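Hypothetical protein (Aquifex aeolicus, PDB 2HEK) binds zinc and GDP at separate sites and may hydrolyse dGTP as a member of the HD-domain family. Local coordinates at residues A[214-218]-A[219-223]; A[332-336]-A[337-341]; A[229-232]-A[233-237]. All blocks are in the same frame, centred on the assembly; numbering follows the deposited sequence.

How the contacts relate
Contacts 1 and 3 sit on consecutive helices: contact 1 ends helix 203-221 and contact 3 occupies the middle of helix 224-240. Their centres are about 19 Å apart, with about 7 Å between nearest atoms. Both lie near a bound GDP: the H223 side chain is about 5 Å from the ligand, that of L229 about 7 Å. Contact 2, where strand 332-335 turns into helix 336-339, is away from the annotated sites, its centre about 41 Å from that of contact 3 and about 26 Å from that of contact 1. Contacts 1 and 2 both reach the second subunit, where Y214 packs on P341 of that subunit; within one chain S340 bonds to E207 on the helix of contact 1.

Contact 1: residues A[214-218]-A[219-223]; sequences YFMYV and QVYFH
The carbonyl oxygen of M216 is gripped by two backbone N-H groups, V220 N at 2.9 Å and Y221 N at 3.1 Å, as helix 203-221 widens into a pi-type turn at its C-terminal end. V220 N comes from above the carbonyl plane, while Y221 N lies closer to that plane and makes the straighter bond. The wide spacing continues one residue on, where F222 N reaches Y217 O at 2.9 Å in the carbonyl plane; F222 is the first residue to leave helical angles.

The widened turn gathers Y217, Y221 and F222 into an aromatic cluster. Y221 sets its edge on the Y217 face, CD1 over the ring centre, with centroids 4.8 Å apart and planes at 79°. Y217 in turn offers its own edge to the F222 face, planes at 63°, with Y217 CD2 3.3 Å from F222 CZ. An alanine at Y217 would take away the shared middle ring and is likely to leave Y221 and F222 each without its edge-to-face partner, free to shift.

Around the cluster, Y221 OH bonds to D169 on helix 160-173, and F222 packs on strands 311-318 and 349-356. H223 then caps V225 N at the start of helix 224-240, near the bound GDP. With its CG beside the backbone N (chi1 -49°), Y221 turns its ring back along the helix, bringing CE1 to 3.6 Å from M216 CB; farther along the same methionine, CE rests 3.8 Å from V220 CG2.

Contact 2: residues A[332-336]-A[337-341]; sequences GLKKA and HELSP
K335 N donates to E338 OE2 at 3.0 Å, the extended E338 side chain reaching from the short, weakly bonded helix 336-339 to the last residue of strand 332-335. The donor meets OE2 from above the carboxylate plane. One residue on, A336 O takes two N-H groups: S340 N at 2.8 Å in the carbonyl plane, and L339 N at 3.2 Å from well above it. The return bond from E338 N to K335 O is weak.

The aliphatic parts of the lysines fill in around this turn. K334 CG lies 3.7 Å from L339 CD2, the two side chains crossing at about a right angle, and K335 CB is 3.3 Å from H337 CE1. H337 stands alongside K335 because its CG is placed between the backbone N and the carbonyl carbon (chi1 57°).

Farther out, H337 ND1 bonds to Y321 OH, which probably limits how the imidazole can turn. S340 caps I343 N and also bonds to E207. The contact thus joins an outermost strand of a mixed sheet to a short helix packed on helix 203-221.

K334 NZ remains 5.7 Å from E338 OE2, so E338 appears to act mainly as a main-chain acceptor, the lysine charge probably adding only a longer-range attraction.

Contact 3: residues A[229-232]-A[233-237]; sequences LSIH and LVEFL
L233 N bonds to L229 O at 2.9 Å, the first of four regular backbone hydrogen bonds that carry helix 224-240 through more than two turns. V234 N follows onto S230 O at 2.8 Å, and E235 and F236 repeat the same four-residue step onto I231 and H232.

A water supplies the polar side-chain link. It stands 2.9 Å from H232 ND1 and donates to E235 OE1 at an unusually short 2.5 Å, bridging two groups that do not meet directly. The other ends are held from outside: H232 NE2 bonds to F283 N, and E235 OE2 forms a salt bridge with R312 NE on strand 311-318. Both imidazole nitrogens and both carboxylate oxygens thus have partners.

Other side-chain contacts are van der Waals, methyl against oxygen. I231 and E235 lie side by side, I231 CG2 3.8 Å from E235 OE2, the methyl being anti to the backbone N and the glutamate chain extended beyond CG. V234 CG2 rests 3.3 Å from S230 O. On another face F236 meets F270 edge-to-face.

This is a regular alpha-helical stretch of the HD-associated region, lying next to the GDP pocket that R280 and H282 help to form.

Contact 1: residues A[214-218]-A[219-223]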
# COMPACT_ATOMS: atom_id res chain seq x y z
N TYR A 214 2.04 -6.68 -19.47
CA TYR A 214 2.55 -5.72 -20.49
C TYR A 214 3.54 -4.74 -19.85
O TYR A 214 4.62 -4.47 -20.40
CB TYR A 214 1.39 -4.91 -21.11
CG TYR A 214 1.83 -3.70 -21.88
CD1 TYR A 214 2.16 -3.78 -23.25
CD2 TYR A 214 1.88 -2.43 -21.25
CE1 TYR A 214 2.55 -2.61 -23.98
CE2 TYR A 214 2.25 -1.30 -21.95
CZ TYR A 214 2.59 -1.37 -23.30
OH TYR A 214 2.96 -0.19 -23.95
N PHE A 215 3.17 -4.14 -18.71
CA PHE A 215 4.10 -3.21 -18.06
C PHE A 215 5.45 -3.82 -17.69
O PHE A 215 6.49 -3.19 -17.89
CB PHE A 215 3.46 -2.57 -16.84
CG PHE A 215 2.51 -1.45 -17.19
CD1 PHE A 215 1.17 -1.51 -16.81
CD2 PHE A 215 2.97 -0.32 -17.88
CE1 PHE A 215 0.28 -0.42 -17.11
CE2 PHE A 215 2.11 0.74 -18.20
CZ PHE A 215 0.74 0.67 -17.80
N MET A 216 5.45 -5.03 -17.15
CA MET A 216 6.73 -5.65 -16.81
C MET A 216 7.61 -5.84 -18.04
O MET A 216 8.82 -5.64 -17.96
CB MET A 216 6.54 -6.97 -16.06
CG MET A 216 5.94 -6.79 -14.65
SD MET A 216 6.92 -5.61 -13.62
CE MET A 216 8.50 -6.40 -13.56
N TYR A 217 7.01 -6.23 -19.17
CA TYR A 217 7.78 -6.38 -20.42
C TYR A 217 8.35 -5.08 -20.93
O TYR A 217 9.55 -5.00 -21.23
CB TYR A 217 6.96 -7.10 -21.52
CG TYR A 217 7.10 -8.57 -21.35
CD1 TYR A 217 6.25 -9.26 -20.50
CD2 TYR A 217 8.17 -9.25 -21.93
CE1 TYR A 217 6.43 -10.61 -20.25
CE2 TYR A 217 8.36 -10.61 -21.70
CZ TYR A 217 7.48 -11.28 -20.86
OH TYR A 217 7.64 -12.63 -20.63
N VAL A 218 7.52 -4.04 -21.01
CA VAL A 218 8.02 -2.78 -21.57
C VAL A 218 9.00 -2.08 -20.63
O VAL A 218 9.99 -1.48 -21.08
CB VAL A 218 6.91 -1.82 -22.07
CG1 VAL A 218 6.19 -2.47 -23.23
CG2 VAL A 218 5.95 -1.39 -20.95
N GLN A 219 8.74 -2.17 -19.32
CA GLN A 219 9.56 -1.39 -18.38
C GLN A 219 10.86 -2.13 -18.03
O GLN A 219 11.92 -1.50 -17.90
CB GLN A 219 8.73 -1.01 -17.13
CG GLN A 219 9.49 -0.28 -15.98
CD GLN A 219 9.61 1.24 -16.21
OE1 GLN A 219 9.37 1.74 -17.31
NE2 GLN A 219 9.99 1.98 -15.15
N VAL A 220 10.78 -3.46 -17.86
CA VAL A 220 11.92 -4.22 -17.32
C VAL A 220 12.53 -5.24 -18.30
O VAL A 220 13.71 -5.12 -18.67
CB VAL A 220 11.57 -4.95 -15.96
CG1 VAL A 220 12.79 -5.74 -15.48
CG2 VAL A 220 11.10 -3.94 -14.88
N TYR A 221 11.75 -6.24 -18.71
CA TYR A 221 12.34 -7.38 -19.45
C TYR A 221 12.89 -6.91 -20.82
O TYR A 221 13.88 -7.46 -21.33
CB TYR A 221 11.34 -8.57 -19.61
CG TYR A 221 10.62 -9.00 -18.31
CD1 TYR A 221 9.27 -9.36 -18.33
CD2 TYR A 221 11.30 -9.03 -17.06
CE1 TYR A 221 8.60 -9.76 -17.15
CE2 TYR A 221 10.62 -9.41 -15.88
CZ TYR A 221 9.28 -9.79 -15.94
OH TYR A 221 8.60 -10.17 -14.78
N PHE A 222 12.26 -5.91 -21.41
CA PHE A 222 12.71 -5.42 -22.73
C PHE A 222 13.44 -4.09 -22.63
O PHE A 222 13.60 -3.40 -23.63
CB PHE A 222 11.55 -5.32 -23.72
CG PHE A 222 10.98 -6.65 -24.10
CD1 PHE A 222 9.69 -6.72 -24.66
CD2 PHE A 222 11.69 -7.83 -23.87
CE1 PHE A 222 9.13 -7.98 -25.03
CE2 PHE A 222 11.15 -9.10 -24.23
CZ PHE A 222 9.86 -9.16 -24.82
N HIS A 223 13.86 -3.72 -21.42
CA HIS A 223 14.57 -2.46 -21.22
C HIS A 223 15.83 -2.55 -22.12
O HIS A 223 16.51 -3.56 -22.15
CB HIS A 223 14.97 -2.30 -19.74
CG HIS A 223 15.56 -0.97 -19.41
ND1 HIS A 223 16.85 -0.64 -19.76
CD2 HIS A 223 15.05 0.10 -18.74
CE1 HIS A 223 17.11 0.58 -19.32
NE2 HIS A 223 16.05 1.04 -18.67

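Contact 2: residues A[332-336]-A[337-341]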
# COMPACT_ATOMS: atom_id res chain seq x y z
N GLY A 332 -22.02 -20.49 -21.23
CA GLY A 332 -20.92 -21.46 -21.39
C GLY A 332 -19.57 -20.82 -21.71
O GLY A 332 -19.40 -19.60 -21.64
N LEU A 333 -18.62 -21.67 -22.09
CA LEU A 333 -17.22 -21.31 -22.23
C LEU A 333 -16.91 -20.51 -23.49
O LEU A 333 -17.23 -20.93 -24.59
CB LEU A 333 -16.37 -22.56 -22.23
CG LEU A 333 -14.94 -22.43 -21.71
CD1 LEU A 333 -14.96 -21.96 -20.25
CD2 LEU A 333 -14.23 -23.76 -21.84
N LYS A 334 -16.27 -19.36 -23.31
CA LYS A 334 -15.85 -18.52 -24.43
C LYS A 334 -14.34 -18.28 -24.37
O LYS A 334 -13.71 -18.48 -23.33
CB LYS A 334 -16.57 -17.17 -24.38
CG LYS A 334 -18.10 -17.22 -24.24
CD LYS A 334 -18.81 -17.44 -25.58
CE LYS A 334 -20.28 -17.02 -25.50
NZ LYS A 334 -21.14 -17.91 -26.33
N LYS A 335 -13.77 -17.84 -25.49
CA LYS A 335 -12.44 -17.22 -25.51
C LYS A 335 -12.54 -15.84 -24.88
O LYS A 335 -13.55 -15.15 -25.06
CB LYS A 335 -11.96 -17.06 -26.95
CG LYS A 335 -11.61 -18.33 -27.67
CD LYS A 335 -10.41 -19.01 -27.05
CE LYS A 335 -9.66 -19.82 -28.09
NZ LYS A 335 -8.74 -20.76 -27.41
N ALA A 336 -11.50 -15.42 -24.14
CA ALA A 336 -11.51 -14.12 -23.43
C ALA A 336 -11.75 -12.92 -24.33
O ALA A 336 -12.41 -11.95 -23.93
CB ALA A 336 -10.20 -13.92 -22.61
N HIS A 337 -11.15 -12.94 -25.53
CA HIS A 337 -11.39 -11.88 -26.51
C HIS A 337 -12.85 -11.85 -27.01
O HIS A 337 -13.35 -10.77 -27.35
CB HIS A 337 -10.40 -11.93 -27.68
CG HIS A 337 -10.40 -13.23 -28.42
ND1 HIS A 337 -9.71 -14.34 -27.96
CD2 HIS A 337 -10.96 -13.59 -29.59
CE1 HIS A 337 -9.86 -15.33 -28.82
NE2 HIS A 337 -10.62 -14.91 -29.82
N GLU A 338 -13.53 -13.01 -27.02
CA GLU A 338 -14.97 -13.05 -27.36
C GLU A 338 -15.81 -12.22 -26.38
O GLU A 338 -16.85 -11.68 -26.75
CB GLU A 338 -15.51 -14.49 -27.47
CG GLU A 338 -14.87 -15.30 -28.59
CD GLU A 338 -15.39 -16.74 -28.73
OE1 GLU A 338 -15.53 -17.18 -29.89
OE2 GLU A 338 -15.67 -17.44 -27.72
N LEU A 339 -15.35 -12.11 -25.12
CA LEU A 339 -16.09 -11.38 -24.08
C LEU A 339 -15.50 -10.01 -23.69
O LEU A 339 -16.20 -9.21 -23.10
CB LEU A 339 -16.30 -12.24 -22.82
CG LEU A 339 -16.98 -13.61 -22.99
CD1 LEU A 339 -17.29 -14.21 -21.63
CD2 LEU A 339 -18.25 -13.51 -23.84
N SER A 340 -14.22 -9.77 -23.98
CA SER A 340 -13.58 -8.48 -23.62
C SER A 340 -13.08 -7.81 -24.90
O SER A 340 -12.07 -8.25 -25.49
CB SER A 340 -12.41 -8.69 -22.61
OG SER A 340 -11.56 -7.53 -22.43
N PRO A 341 -13.78 -6.73 -25.34
CA PRO A 341 -13.24 -6.01 -26.50
C PRO A 341 -11.79 -5.54 -26.23
O PRO A 341 -10.94 -5.54 -27.14
CB PRO A 341 -14.19 -4.82 -26.66
CG PRO A 341 -15.49 -5.27 -26.00
CD PRO A 341 -15.02 -6.12 -24.83

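Contact 3: residues A[229-232]-A[233-237]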
# COMPACT_ATOMS: atom_id res chain seq x y z
N LEU A 229 23.09 -5.79 -22.00
CA LEU A 229 23.85 -6.52 -21.00
C LEU A 229 23.72 -8.04 -21.16
O LEU A 229 24.71 -8.76 -21.06
CB LEU A 229 23.41 -6.09 -19.58
CG LEU A 229 23.76 -4.63 -19.23
CD1 LEU A 229 23.07 -4.16 -17.91
CD2 LEU A 229 25.29 -4.45 -19.13
N SER A 230 22.52 -8.52 -21.42
CA SER A 230 22.27 -9.95 -21.63
C SER A 230 22.96 -10.46 -22.90
O SER A 230 23.50 -11.56 -22.92
CB SER A 230 20.77 -10.23 -21.68
OG SER A 230 20.53 -11.62 -21.85
N ILE A 231 22.93 -9.64 -23.96
CA ILE A 231 23.67 -9.92 -25.20
C ILE A 231 25.17 -10.11 -24.91
O ILE A 231 25.72 -11.14 -25.26
CB ILE A 231 23.39 -8.87 -26.28
CG1 ILE A 231 21.93 -8.99 -26.78
CG2 ILE A 231 24.34 -8.98 -27.48
CD1 ILE A 231 21.51 -7.80 -27.60
N HIS A 232 25.79 -9.18 -24.19
CA HIS A 232 27.19 -9.34 -23.75
C HIS A 232 27.43 -10.56 -22.87
O HIS A 232 28.39 -11.30 -23.07
CB HIS A 232 27.74 -8.07 -23.06
CG HIS A 232 27.76 -6.86 -23.94
ND1 HIS A 232 28.27 -6.89 -25.22
CD2 HIS A 232 27.38 -5.58 -23.71
CE1 HIS A 232 28.17 -5.68 -25.75
NE2 HIS A 232 27.64 -4.87 -24.85
N LEU A 233 26.55 -10.78 -21.89
CA LEU A 233 26.69 -11.90 -20.98
C LEU A 233 26.62 -13.24 -21.73
O LEU A 233 27.42 -14.14 -21.48
CB LEU A 233 25.63 -11.86 -19.88
CG LEU A 233 25.95 -13.10 -19.05
CD1 LEU A 233 26.76 -12.83 -17.80
CD2 LEU A 233 24.72 -13.85 -18.74
N VAL A 234 25.66 -13.36 -22.63
CA VAL A 234 25.46 -14.62 -23.32
C VAL A 234 26.66 -14.95 -24.24
O VAL A 234 27.11 -16.10 -24.33
CB VAL A 234 24.06 -14.67 -24.00
CG1 VAL A 234 23.97 -15.81 -24.96
CG2 VAL A 234 22.97 -14.82 -22.91
N GLU A 235 27.22 -13.94 -24.88
CA GLU A 235 28.43 -14.15 -25.67
C GLU A 235 29.56 -14.72 -24.80
O GLU A 235 30.23 -15.70 -25.19
CB GLU A 235 28.87 -12.86 -26.36
CG GLU A 235 27.95 -12.50 -27.50
CD GLU A 235 28.23 -11.16 -28.13
OE1 GLU A 235 29.31 -10.58 -27.86
OE2 GLU A 235 27.37 -10.68 -28.90
N PHE A 236 29.75 -14.12 -23.61
CA PHE A 236 30.75 -14.60 -22.67
C PHE A 236 30.44 -16.01 -22.18
O PHE A 236 31.31 -16.87 -22.22
CB PHE A 236 30.90 -13.66 -21.48
CG PHE A 236 31.64 -14.28 -20.31
CD1 PHE A 236 32.98 -14.67 -20.44
CD2 PHE A 236 31.00 -14.47 -19.09
CE1 PHE A 236 33.65 -15.26 -19.38
CE2 PHE A 236 31.68 -15.03 -18.02
CZ PHE A 236 33.00 -15.43 -18.17
N LEU A 237 29.21 -16.24 -21.73
CA LEU A 237 28.84 -17.55 -21.17
C LEU A 237 29.16 -18.69 -22.14
O LEU A 237 29.60 -19.76 -21.71
CB LEU A 237 27.37 -17.58 -20.71
CG LEU A 237 26.95 -18.90 -20.02
CD1 LEU A 237 27.84 -19.31 -18.84
CD2 LEU A 237 25.49 -18.86 -19.58
O HOH W 1 30.15 -8.81 -26.29